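Local atomic coordinates of N-terminal acetyltransferase B complex subunit MDM20 (Candida albicans, PDB entry 5K04), a protein that probably serves as the non-catalytic auxiliary subunit of the NatB complex, which acetylates protein N-termini using acetyl-coenzyme A. Residues L576-Q588 / N668-R682. Sequence-based numbering, arbitrary orientation.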
loop_
_atom_site.group_PDB
_atom_site.type_symbol
_atom_site.label_atom_id
_atom_site.label_comp_id
_atom_site.label_asym_id
_atom_site.label_seq_id
_atom_site.Cartn_x
_atom_site.Cartn_y
_atom_site.Cartn_z
ATOM N N LEU A 576 -13.832 -6.690 15.062
ATOM C CA LEU A 576 -14.935 -7.287 15.802
ATOM C C LEU A 576 -15.962 -7.895 14.863
ATOM O O LEU A 576 -16.544 -8.946 15.170
ATOM C CB LEU A 576 -15.581 -6.238 16.705
ATOM C CG LEU A 576 -14.737 -5.806 17.906
ATOM C CD1 LEU A 576 -15.353 -4.573 18.595
ATOM C CD2 LEU A 576 -14.607 -6.969 18.871
ATOM N N LYS A 577 -16.211 -7.236 13.726
ATOM C CA LYS A 577 -17.101 -7.800 12.720
ATOM C C LYS A 577 -16.615 -9.174 12.296
ATOM O O LYS A 577 -17.401 -10.122 12.202
ATOM C CB LYS A 577 -17.197 -6.869 11.509
ATOM C CG LYS A 577 -17.909 -5.545 11.785
ATOM C CD LYS A 577 -19.310 -5.746 12.347
ATOM C CE LYS A 577 -20.090 -4.430 12.385
ATOM N NZ LYS A 577 -20.407 -3.849 11.020
ATOM N N LEU A 578 -15.304 -9.302 12.055
ATOM C CA LEU A 578 -14.751 -10.577 11.609
ATOM C C LEU A 578 -14.830 -11.622 12.715
ATOM O O LEU A 578 -15.105 -12.796 12.446
ATOM C CB LEU A 578 -13.315 -10.381 11.132
ATOM C CG LEU A 578 -13.200 -9.380 9.978
ATOM C CD1 LEU A 578 -11.772 -9.308 9.477
ATOM C CD2 LEU A 578 -14.142 -9.751 8.845
ATOM N N LEU A 579 -14.621 -11.209 13.965
ATOM C CA LEU A 579 -14.868 -12.112 15.087
ATOM C C LEU A 579 -16.322 -12.552 15.119
ATOM O O LEU A 579 -16.614 -13.753 15.233
ATOM C CB LEU A 579 -14.482 -11.441 16.398
ATOM C CG LEU A 579 -12.989 -11.105 16.475
ATOM C CD1 LEU A 579 -12.644 -10.421 17.786
ATOM C CD2 LEU A 579 -12.180 -12.371 16.320
ATOM N N VAL A 580 -17.250 -11.594 14.998
ATOM C CA VAL A 580 -18.677 -11.925 14.994
ATOM C C VAL A 580 -18.947 -13.058 14.014
ATOM O O VAL A 580 -19.513 -14.097 14.370
ATOM C CB VAL A 580 -19.532 -10.681 14.659
ATOM C CG1 VAL A 580 -20.986 -11.091 14.343
ATOM C CG2 VAL A 580 -19.525 -9.685 15.802
ATOM N N TYR A 581 -18.533 -12.873 12.762
ATOM C CA TYR A 581 -18.816 -13.886 11.754
ATOM C C TYR A 581 -18.075 -15.182 12.062
ATOM O O TYR A 581 -18.602 -16.274 11.835
ATOM C CB TYR A 581 -18.471 -13.343 10.360
ATOM C CG TYR A 581 -19.525 -12.376 9.849
ATOM C CD1 TYR A 581 -20.687 -12.844 9.235
ATOM C CD2 TYR A 581 -19.369 -11.006 9.983
ATOM C CE1 TYR A 581 -21.667 -11.973 8.765
ATOM C CE2 TYR A 581 -20.341 -10.127 9.513
ATOM C CZ TYR A 581 -21.498 -10.618 8.914
ATOM O OH TYR A 581 -22.460 -9.741 8.456
ATOM N N SER A 582 -16.862 -15.079 12.610
ATOM C CA SER A 582 -16.108 -16.269 12.985
ATOM C C SER A 582 -16.828 -17.053 14.074
ATOM O O SER A 582 -16.817 -18.291 14.073
ATOM C CB SER A 582 -14.708 -15.871 13.455
ATOM O OG SER A 582 -14.012 -15.135 12.461
ATOM N N ILE A 583 -17.464 -16.343 15.007
ATOM C CA ILE A 583 -18.154 -16.981 16.126
ATOM C C ILE A 583 -19.480 -17.583 15.676
ATOM O O ILE A 583 -19.787 -18.738 15.979
ATOM C CB ILE A 583 -18.355 -15.960 17.257
ATOM C CG1 ILE A 583 -16.995 -15.561 17.836
ATOM C CG2 ILE A 583 -19.296 -16.517 18.308
ATOM C CD1 ILE A 583 -16.961 -14.191 18.509
ATOM N N VAL A 584 -20.277 -16.800 14.947
ATOM C CA VAL A 584 -21.531 -17.283 14.370
ATOM C C VAL A 584 -21.336 -18.644 13.711
ATOM O O VAL A 584 -22.145 -19.565 13.888
ATOM C CB VAL A 584 -22.071 -16.249 13.363
ATOM C CG1 VAL A 584 -23.202 -16.852 12.538
ATOM C CG2 VAL A 584 -22.513 -14.994 14.082
ATOM N N PHE A 585 -20.244 -18.801 12.957
ATOM C CA PHE A 585 -19.996 -20.015 12.191
ATOM C C PHE A 585 -18.931 -20.907 12.831
ATOM O O PHE A 585 -18.291 -21.710 12.149
ATOM C CB PHE A 585 -19.636 -19.665 10.747
ATOM C CG PHE A 585 -20.781 -19.034 9.975
ATOM C CD1 PHE A 585 -21.780 -19.826 9.411
ATOM C CD2 PHE A 585 -20.865 -17.655 9.827
ATOM C CE1 PHE A 585 -22.832 -19.250 8.694
ATOM C CE2 PHE A 585 -21.912 -17.070 9.118
ATOM C CZ PHE A 585 -22.900 -17.864 8.551
ATOM N N GLU A 586 -18.753 -20.791 14.146
ATOM C CA GLU A 586 -17.929 -21.724 14.908
ATOM C C GLU A 586 -18.798 -22.902 15.340
ATOM O O GLU A 586 -19.894 -22.706 15.878
ATOM C CB GLU A 586 -17.302 -21.019 16.119
ATOM C CG GLU A 586 -16.422 -21.882 17.035
ATOM C CD GLU A 586 -15.434 -22.773 16.292
ATOM O OE1 GLU A 586 -14.865 -22.341 15.273
ATOM O OE2 GLU A 586 -15.240 -23.927 16.731
ATOM N N ASP A 587 -18.322 -24.123 15.071
ATOM C CA ASP A 587 -19.101 -25.323 15.346
ATOM C C ASP A 587 -18.607 -26.132 16.536
ATOM O O ASP A 587 -19.343 -27.007 17.012
ATOM C CB ASP A 587 -19.128 -26.242 14.113
ATOM C CG ASP A 587 -19.548 -25.515 12.852
ATOM O OD1 ASP A 587 -20.498 -24.698 12.920
ATOM O OD2 ASP A 587 -18.932 -25.771 11.794
ATOM N N GLN A 588 -17.394 -25.876 17.024
ATOM C CA GLN A 588 -16.816 -26.690 18.088
ATOM C C GLN A 588 -16.715 -25.969 19.425
ATOM O O GLN A 588 -17.273 -26.444 20.413
ATOM C CB GLN A 588 -15.421 -27.184 17.660
ATOM C CG GLN A 588 -15.423 -27.933 16.337
ATOM C CD GLN A 588 -16.419 -29.084 16.321
ATOM O OE1 GLN A 588 -16.541 -29.833 17.297
ATOM N NE2 GLN A 588 -17.135 -29.232 15.208
ATOM N N ASN A 668 -25.335 -0.955 10.484
ATOM C CA ASN A 668 -24.863 -1.934 11.456
ATOM C C ASN A 668 -26.020 -2.535 12.230
ATOM O O ASN A 668 -26.001 -3.731 12.554
ATOM C CB ASN A 668 -23.856 -1.291 12.403
ATOM C CG ASN A 668 -22.468 -1.184 11.789
ATOM O OD1 ASN A 668 -22.098 -1.968 10.904
ATOM N ND2 ASN A 668 -21.690 -0.218 12.266
ATOM N N LEU A 669 -27.040 -1.722 12.522
ATOM C CA LEU A 669 -28.257 -2.256 13.119
ATOM C C LEU A 669 -28.922 -3.278 12.201
ATOM O O LEU A 669 -29.368 -4.335 12.667
ATOM C CB LEU A 669 -29.243 -1.133 13.450
ATOM C CG LEU A 669 -30.526 -1.674 14.112
ATOM C CD1 LEU A 669 -30.188 -2.376 15.439
ATOM C CD2 LEU A 669 -31.563 -0.593 14.339
ATOM N N VAL A 670 -29.007 -2.980 10.897
ATOM C CA VAL A 670 -29.661 -3.910 9.968
ATOM C C VAL A 670 -28.916 -5.234 9.948
ATOM O O VAL A 670 -29.526 -6.310 9.995
ATOM C CB VAL A 670 -29.751 -3.306 8.547
ATOM C CG1 VAL A 670 -30.183 -4.360 7.547
ATOM C CG2 VAL A 670 -30.729 -2.168 8.490
ATOM N N GLU A 671 -27.576 -5.164 9.879
ATOM C CA GLU A 671 -26.747 -6.363 9.859
ATOM C C GLU A 671 -26.926 -7.163 11.142
ATOM O O GLU A 671 -27.037 -8.398 11.113
ATOM C CB GLU A 671 -25.283 -5.963 9.652
ATOM C CG GLU A 671 -24.254 -7.079 9.780
ATOM C CD GLU A 671 -22.802 -6.566 9.696
ATOM O OE1 GLU A 671 -22.498 -5.503 10.276
ATOM O OE2 GLU A 671 -21.968 -7.241 9.049
ATOM N N PHE A 672 -26.978 -6.464 12.280
ATOM C CA PHE A 672 -27.171 -7.132 13.562
ATOM C C PHE A 672 -28.500 -7.885 13.600
ATOM O O PHE A 672 -28.582 -8.989 14.151
ATOM C CB PHE A 672 -27.088 -6.111 14.695
ATOM C CG PHE A 672 -27.521 -6.652 16.036
ATOM C CD1 PHE A 672 -28.861 -6.596 16.434
ATOM C CD2 PHE A 672 -26.593 -7.208 16.905
ATOM C CE1 PHE A 672 -29.260 -7.087 17.666
ATOM C CE2 PHE A 672 -26.987 -7.708 18.142
ATOM C CZ PHE A 672 -28.323 -7.649 18.521
ATOM N N ILE A 673 -29.553 -7.303 13.025
ATOM C CA ILE A 673 -30.855 -7.968 13.030
ATOM C C ILE A 673 -30.844 -9.166 12.094
ATOM O O ILE A 673 -31.451 -10.202 12.387
ATOM C CB ILE A 673 -31.957 -6.965 12.660
ATOM C CG1 ILE A 673 -32.045 -5.885 13.726
ATOM C CG2 ILE A 673 -33.300 -7.669 12.518
ATOM C CD1 ILE A 673 -32.835 -4.704 13.277
ATOM N N LYS A 674 -30.155 -9.046 10.954
ATOM C CA LYS A 674 -30.011 -10.200 10.072
ATOM C C LYS A 674 -29.323 -11.353 10.797
ATOM O O LYS A 674 -29.702 -12.517 10.630
ATOM C CB LYS A 674 -29.224 -9.818 8.813
ATOM C CG LYS A 674 -29.862 -8.764 7.920
ATOM C CD LYS A 674 -31.165 -9.238 7.323
ATOM C CE LYS A 674 -31.702 -8.216 6.338
ATOM N NZ LYS A 674 -32.977 -8.682 5.715
ATOM N N ILE A 675 -28.307 -11.039 11.606
ATOM C CA ILE A 675 -27.579 -12.064 12.349
ATOM C C ILE A 675 -28.450 -12.645 13.467
ATOM O O ILE A 675 -28.427 -13.856 13.728
ATOM C CB ILE A 675 -26.259 -11.463 12.870
ATOM C CG1 ILE A 675 -25.337 -11.148 11.687
ATOM C CG2 ILE A 675 -25.549 -12.379 13.871
ATOM C CD1 ILE A 675 -24.109 -10.346 12.075
ATOM N N VAL A 676 -29.252 -11.800 14.126
ATOM C CA VAL A 676 -30.245 -12.305 15.076
ATOM C C VAL A 676 -31.126 -13.362 14.412
ATOM O O VAL A 676 -31.382 -14.434 14.976
ATOM C CB VAL A 676 -31.090 -11.146 15.642
ATOM C CG1 VAL A 676 -32.354 -11.677 16.308
ATOM C CG2 VAL A 676 -30.280 -10.305 16.630
ATOM N N LYS A 677 -31.597 -13.072 13.192
ATOM C CA LYS A 677 -32.483 -14.006 12.503
ATOM C C LYS A 677 -31.741 -15.268 12.093
ATOM O O LYS A 677 -32.289 -16.371 12.186
ATOM C CB LYS A 677 -33.123 -13.328 11.291
ATOM C CG LYS A 677 -34.068 -12.207 11.705
ATOM C CD LYS A 677 -34.692 -11.471 10.531
ATOM C CE LYS A 677 -35.712 -10.470 11.045
ATOM N NZ LYS A 677 -36.374 -9.724 9.942
ATOM N N LEU A 678 -30.489 -15.130 11.652
ATOM C CA LEU A 678 -29.706 -16.304 11.284
ATOM C C LEU A 678 -29.532 -17.233 12.484
ATOM O O LEU A 678 -29.762 -18.447 12.389
ATOM C CB LEU A 678 -28.361 -15.857 10.712
ATOM C CG LEU A 678 -27.391 -16.859 10.083
ATOM C CD1 LEU A 678 -26.417 -16.137 9.197
ATOM C CD2 LEU A 678 -26.625 -17.588 11.150
ATOM N N LEU A 679 -29.143 -16.670 13.630
ATOM C CA LEU A 679 -28.934 -17.480 14.824
ATOM C C LEU A 679 -30.242 -18.063 15.348
ATOM O O LEU A 679 -30.259 -19.191 15.856
ATOM C CB LEU A 679 -28.244 -16.646 15.896
ATOM C CG LEU A 679 -26.787 -16.327 15.541
ATOM C CD1 LEU A 679 -26.208 -15.287 16.473
ATOM C CD2 LEU A 679 -25.951 -17.608 15.580
ATOM N N ALA A 680 -31.346 -17.317 15.237
ATOM C CA ALA A 680 -32.638 -17.858 15.647
ATOM C C ALA A 680 -32.974 -19.137 14.887
ATOM O O ALA A 680 -33.562 -20.067 15.453
ATOM C CB ALA A 680 -33.729 -16.817 15.440
ATOM N N LYS A 681 -32.608 -19.202 13.605
ATOM C CA LYS A 681 -32.774 -20.428 12.829
ATOM C C LYS A 681 -31.824 -21.520 13.313
ATOM O O LYS A 681 -32.257 -22.606 13.710
ATOM C CB LYS A 681 -32.527 -20.141 11.346
ATOM C CG LYS A 681 -33.430 -19.093 10.709
ATOM C CD LYS A 681 -32.928 -18.755 9.303
ATOM C CE LYS A 681 -33.576 -17.496 8.733
ATOM N NZ LYS A 681 -32.843 -16.997 7.525
ATOM N N ARG A 682 -30.513 -21.243 13.277
ATOM C CA ARG A 682 -29.505 -22.252 13.607
ATOM C C ARG A 682 -29.600 -22.720 15.053
ATOM O O ARG A 682 -29.218 -23.856 15.354
ATOM C CB ARG A 682 -28.098 -21.710 13.342
ATOM C CG ARG A 682 -27.619 -21.815 11.911
ATOM C CD ARG A 682 -26.270 -21.100 11.738
ATOM N NE ARG A 682 -25.173 -21.689 12.519
ATOM C CZ ARG A 682 -24.110 -22.283 11.977
ATOM N NH1 ARG A 682 -24.013 -22.359 10.652
ATOM N NH2 ARG A 682 -23.152 -22.797 12.748
#
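The Tyr581 ring presents its edge to Glu671, whose OE2 lies near the ring plane and accepts a 2.6 Å hydrogen bond from Tyr581 OH on its anti side; ring and carboxylate planes lie 49° apart. Glu671 OE1 uses its syn lone pair for Lys577 NZ, 2.8 Å away, in a salt bridge. Glu671 reaches both partners because its CG stands anti to the backbone N (chi1 173°) and the chain runs on extended. Lys577 NZ also donates to Asn668 OD1 from above the carbonyl plane, a short contact of doubtful geometry. Val584 CG1 lies over one face of the Phe585 ring, near its rim, and touches Leu678 CD2 at 3.8 Å, while Leu678 CD1 packs against Phe585 CZ. Ile675 fills the middle, with CD1 3.9 Å from Val580 CG1 and CG2 against Val584 CG2. The Arg682 guanidinium turns one face to Val584 O and takes Asp587 OD1 at its edge, NH2 to OD1 3.3 Å, a long salt bridge.

Helices 571-584 and 661-682 run nearly parallel in the helical array, segment axes 13° and 12.1 Å apart, and meet through side-chain ends; Tyr617 and Leu621 of helix 608-625 pack against Val580, Val584 and Ile675. With Lys577 and Gln517 donating to OE1, and Tyr581, itself hydrogen-bonded to Thr520, to OE2, the buried Glu671 carboxylate is probably stabilised as an anion, whereas Arg682 and Asp587 pair at the exposed end.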